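Local coordinates for outer membrane protein SusF (Bacteroides thetaiotaomicron, PDB 4FE9) that binds starch at the bacterial cell surface through its carbohydrate-binding modules, before the starch is transported into the periplasm for degradation, at residues A93-D96 with S97-E101; V344-A347 with G348-V352. All blocks are in the same frame, centred on the assembly; numbering follows the deposited sequence. Where two conformers were deposited one is given.

Overall arrangement
Contacts 1 and 2 are two local contacts, one along a helix and one from a loop into a strand, in a largely beta protein of several domains. Contact 1 comes first along the chain, on helix 92-102 of the N-terminal domain, directly after strand 87-91. Contact 2 follows much later, where the loop 344-347 runs into strand 348-357, within the second carbohydrate-binding module. The two share no helix, strand or sheet. The centres of contact 1 and contact 2 are about 47 Å apart and the nearest atoms of contact 1 and contact 2 about 35 Å apart, on opposite sides of the chain's centre. Neither belongs to a sugar-binding site, so each is a local feature of its own domain's framework.

Contact 1: A93-D96 with S97-E101; sequences AQLD and SVTQE
Asp96 and Gln100, one turn apart on the same helix, are joined through their side chains: NE2 of Gln100 gives a hydrogen bond to OD1 of Asp96 at 2.8 Å, with an N-H...O angle of 163°. The donor lies in the plane of its own amide but comes to OD1 from above the carboxylate, the two planar groups being turned 59° against each other. The Gln100 chain leaves with CG beside the backbone N and runs extended beyond it, bringing the amide back alongside the preceding turn. OE1 at the other end of that amide is hydrogen-bonded to Arg106, so both ends of the group are held and its rotation is fixed.

Beneath this pair run the i to i+4 backbone bonds of an alpha helix, among them Val98 N to Gln94 O at 2.8 Å. The helix packs against strands 111-122 and 128-141 of the N-terminal domain; Leu95 and Thr99 turn to this side, both touching Leu113 and Leu140.

Thr99 is buried, and its hydroxyl finds a partner within the helix itself. With chi1 at -65°, OG1 sits beside the backbone N and donates to Leu95 O at 2.9 Å, from above the carbonyl plane, while Thr99 N approaches the same oxygen from the opposite face. On a more exposed side, Ser97 N bonds firmly to Ala93 O at 3.0 Å. In one of the two conformers modelled for Ser97, OG also hydrogen-bonds to Ala93 O, at 3.1 Å and from the other face of the carbonyl, so this second donor is less certain. Val98 brings CG2 within 3.2 Å of Gln94 O, an apolar methyl alongside a carbonyl already engaged by the backbone.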
loop_
_atom_site.group_PDB
_atom_site.type_symbol
_atom_site.label_atom_id
_atom_site.label_comp_id
_atom_site.label_asym_id
_atom_site.label_seq_id
_atom_site.Cartn_x
_atom_site.Cartn_y
_atom_site.Cartn_z
ATOM N N ALA A 93 6.665 31.203 -1.610
ATOM C CA ALA A 93 7.313 29.930 -1.993
ATOM C C ALA A 93 7.185 28.889 -0.873
ATOM O O ALA A 93 7.021 27.704 -1.141
ATOM C CB ALA A 93 8.768 30.165 -2.341
ATOM N N GLN A 94 7.225 29.320 0.392
ATOM C CA GLN A 94 7.177 28.332 1.477
ATOM C C GLN A 94 5.752 27.921 1.773
ATOM O O GLN A 94 5.512 26.802 2.177
ATOM C CB GLN A 94 7.824 28.861 2.738
ATOM C CG GLN A 94 9.219 29.292 2.507
ATOM C CD GLN A 94 9.908 29.730 3.772
ATOM O OE1 GLN A 94 9.424 30.603 4.487
ATOM N NE2 GLN A 94 11.080 29.167 4.027
ATOM N N LEU A 95 4.798 28.826 1.532
ATOM C CA LEU A 95 3.384 28.474 1.652
ATOM C C LEU A 95 3.017 27.415 0.591
ATOM O O LEU A 95 2.377 26.420 0.884
ATOM C CB LEU A 95 2.513 29.714 1.468
ATOM C CG LEU A 95 0.993 29.490 1.607
ATOM C CD1 LEU A 95 0.626 28.914 2.981
ATOM C CD2 LEU A 95 0.265 30.829 1.391
ATOM N N ASP A 96 3.478 27.646 -0.618
ATOM C CA ASP A 96 3.312 26.699 -1.730
ATOM C C ASP A 96 3.951 25.347 -1.400
ATOM O O ASP A 96 3.286 24.339 -1.413
ATOM C CB ASP A 96 3.908 27.337 -3.009
ATOM C CG ASP A 96 3.747 26.454 -4.263
ATOM O OD1 ASP A 96 2.737 25.723 -4.388
ATOM O OD2 ASP A 96 4.670 26.466 -5.103
ATOM N N SER A 97 5.185 25.374 -0.895
ATOM C CA SER A 97 5.865 24.156 -0.413
ATOM C C SER A 97 5.078 23.438 0.671
ATOM O O SER A 97 4.968 22.212 0.681
ATOM C CB SER A 97 7.275 24.503 0.113
ATOM O OG SER A 97 8.147 24.772 -0.961
ATOM N N VAL A 98 4.603 24.183 1.643
ATOM C CA VAL A 98 3.928 23.549 2.742
ATOM C C VAL A 98 2.581 22.951 2.276
ATOM O O VAL A 98 2.153 21.898 2.760
ATOM C CB VAL A 98 3.757 24.548 3.937
ATOM C CG1 VAL A 98 2.776 24.020 4.919
ATOM C CG2 VAL A 98 5.121 24.770 4.623
ATOM N N THR A 99 1.928 23.620 1.317
ATOM C CA THR A 99 0.649 23.150 0.795
ATOM C C THR A 99 0.852 21.788 0.083
ATOM O O THR A 99 0.062 20.839 0.270
ATOM C CB THR A 99 0.024 24.193 -0.237
ATOM O OG1 THR A 99 -0.304 25.413 0.444
ATOM C CG2 THR A 99 -1.275 23.621 -0.855
ATOM N N GLN A 100 1.964 21.667 -0.642
ATOM C CA GLN A 100 2.192 20.475 -1.464
ATOM C C GLN A 100 2.588 19.290 -0.573
ATOM O O GLN A 100 2.037 18.240 -0.695
ATOM C CB GLN A 100 3.241 20.773 -2.553
ATOM C CG GLN A 100 2.776 21.849 -3.587
ATOM C CD GLN A 100 3.778 22.054 -4.727
ATOM O OE1 GLN A 100 4.380 21.116 -5.184
ATOM N NE2 GLN A 100 3.872 23.281 -5.233
ATOM N N GLU A 101 3.341 19.565 0.476
ATOM C CA GLU A 101 3.583 18.566 1.534
ATOM C C GLU A 101 2.332 18.097 2.259
ATOM O O GLU A 101 2.062 16.902 2.315
ATOM C CB GLU A 101 4.603 19.076 2.541
ATOM C CG GLU A 101 5.951 19.264 1.931
ATOM C CD GLU A 101 6.705 17.932 1.758
ATOM O OE1 GLU A 101 6.173 16.859 2.186
ATOM O OE2 GLU A 101 7.838 17.965 1.206
#

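Contact 2: V344-A347 with G348-V352; sequences VGIA and GWYLV
Tyr350 reaches back from its strand to the loop just before it, where its OH donates a hydrogen bond to the backbone oxygen of Ile346. The 2.4 Å between Tyr350 OH and Ile346 O is shorter than a normal hydrogen bond, and its exact length is doubtful; the carbonyl oxygen lies at the edge of the ring, in its plane. The Ile346 side chain crosses the tyrosine at about a right angle, setting CG2 3.5 Å from OH. Beside the hydroxyl-bearing carbon, CE2 meets CG1 of Val344 obliquely at 4.1 Å. The ring gets there because Tyr350 places CG beside its backbone N, with chi1 at -63°.

The chain bends at Ala347 and enters the strand through the extended Gly348, whose phi of 157° leaves no room for a CB beside Ala347 O. Farther out, backbone bonds tie Gly348 to Phe301 and Ile346 to Ala333. Phe301 also touches the side chains of Val344 and Tyr350; its strand, 294-301, is the neighbour of strand 348-357 in the antiparallel sheet. A buried tyrosine thus has the one polar atom of its side chain bonded to a main-chain carbonyl, consistent with the phenol tying the loop to the start of the strand by a neutral hydrogen bond.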
loop_
_atom_site.group_PDB
_atom_site.type_symbol
_atom_site.label_atom_id
_atom_site.label_comp_id
_atom_site.label_asym_id
_atom_site.label_seq_id
_atom_site.Cartn_x
_atom_site.Cartn_y
_atom_site.Cartn_z
ATOM N N VAL A 344 -6.520 -14.800 16.642
ATOM C CA VAL A 344 -7.757 -15.096 15.999
ATOM C C VAL A 344 -8.827 -15.263 17.091
ATOM O O VAL A 344 -8.589 -15.947 18.088
ATOM C CB VAL A 344 -7.657 -16.411 15.168
ATOM C CG1 VAL A 344 -8.954 -16.664 14.446
ATOM C CG2 VAL A 344 -6.489 -16.320 14.171
ATOM N N GLY A 345 -9.942 -14.559 16.943
ATOM C CA GLY A 345 -10.932 -14.485 18.030
ATOM C C GLY A 345 -12.099 -15.456 17.884
ATOM O O GLY A 345 -12.651 -15.939 18.893
ATOM N N ILE A 346 -12.528 -15.661 16.635
ATOM C CA ILE A 346 -13.638 -16.536 16.299
ATOM C C ILE A 346 -13.126 -17.889 15.710
ATOM O O ILE A 346 -12.566 -17.923 14.585
ATOM C CB ILE A 346 -14.523 -15.848 15.262
ATOM C CG1 ILE A 346 -14.985 -14.484 15.789
ATOM C CG2 ILE A 346 -15.669 -16.735 14.837
ATOM C CD1 ILE A 346 -15.852 -13.742 14.854
ATOM N N ALA A 347 -13.391 -18.997 16.420
ATOM C CA ALA A 347 -12.919 -20.328 15.983
ATOM C C ALA A 347 -13.509 -20.704 14.635
ATOM O O ALA A 347 -14.574 -20.232 14.270
ATOM C CB ALA A 347 -13.242 -21.409 17.038
ATOM N N GLY A 348 -12.743 -21.446 13.839
ATOM C CA GLY A 348 -13.249 -21.916 12.539
ATOM C C GLY A 348 -12.147 -22.245 11.539
ATOM O O GLY A 348 -10.955 -22.143 11.853
ATOM N N TRP A 349 -12.559 -22.820 10.408
ATOM C CA TRP A 349 -11.704 -22.982 9.230
ATOM C C TRP A 349 -11.667 -21.690 8.454
ATOM O O TRP A 349 -12.717 -21.140 8.120
ATOM C CB TRP A 349 -12.237 -24.125 8.328
ATOM C CG TRP A 349 -11.999 -25.524 8.919
ATOM C CD1 TRP A 349 -12.864 -26.251 9.694
ATOM C CD2 TRP A 349 -10.800 -26.309 8.821
ATOM N NE1 TRP A 349 -12.228 -27.382 10.179
ATOM C CE2 TRP A 349 -11.014 -27.498 9.554
ATOM C CE3 TRP A 349 -9.589 -26.147 8.135
ATOM C CZ2 TRP A 349 -10.046 -28.493 9.661
ATOM C CZ3 TRP A 349 -8.644 -27.148 8.216
ATOM C CH2 TRP A 349 -8.874 -28.308 8.979
ATOM N N TYR A 350 -10.461 -21.260 8.075
ATOM C CA TYR A 350 -10.286 -20.048 7.269
ATOM C C TYR A 350 -9.296 -20.292 6.124
ATOM O O TYR A 350 -8.312 -20.984 6.300
ATOM C CB TYR A 350 -9.753 -18.917 8.156
ATOM C CG TYR A 350 -10.715 -18.511 9.279
ATOM C CD1 TYR A 350 -11.858 -17.788 9.006
ATOM C CD2 TYR A 350 -10.468 -18.865 10.592
ATOM C CE1 TYR A 350 -12.745 -17.437 10.018
ATOM C CE2 TYR A 350 -11.338 -18.498 11.614
ATOM C CZ TYR A 350 -12.462 -17.771 11.316
ATOM O OH TYR A 350 -13.352 -17.421 12.329
ATOM N N LEU A 351 -9.602 -19.755 4.958
ATOM C CA LEU A 351 -8.589 -19.490 3.927
ATOM C C LEU A 351 -7.736 -18.291 4.321
ATOM O O LEU A 351 -8.238 -17.151 4.391
ATOM C CB LEU A 351 -9.247 -19.231 2.555
ATOM C CG LEU A 351 -8.243 -19.039 1.376
ATOM C CD1 LEU A 351 -8.775 -19.572 0.057
ATOM C CD2 LEU A 351 -7.830 -17.627 1.217
ATOM N N VAL A 352 -6.487 -18.562 4.696
ATOM C CA VAL A 352 -5.548 -17.525 5.015
ATOM C C VAL A 352 -4.765 -17.107 3.757
ATOM O O VAL A 352 -4.206 -17.961 3.046
ATOM C CB VAL A 352 -4.575 -18.009 6.067
ATOM C CG1 VAL A 352 -3.538 -16.959 6.342
ATOM C CG2 VAL A 352 -5.338 -18.360 7.380
#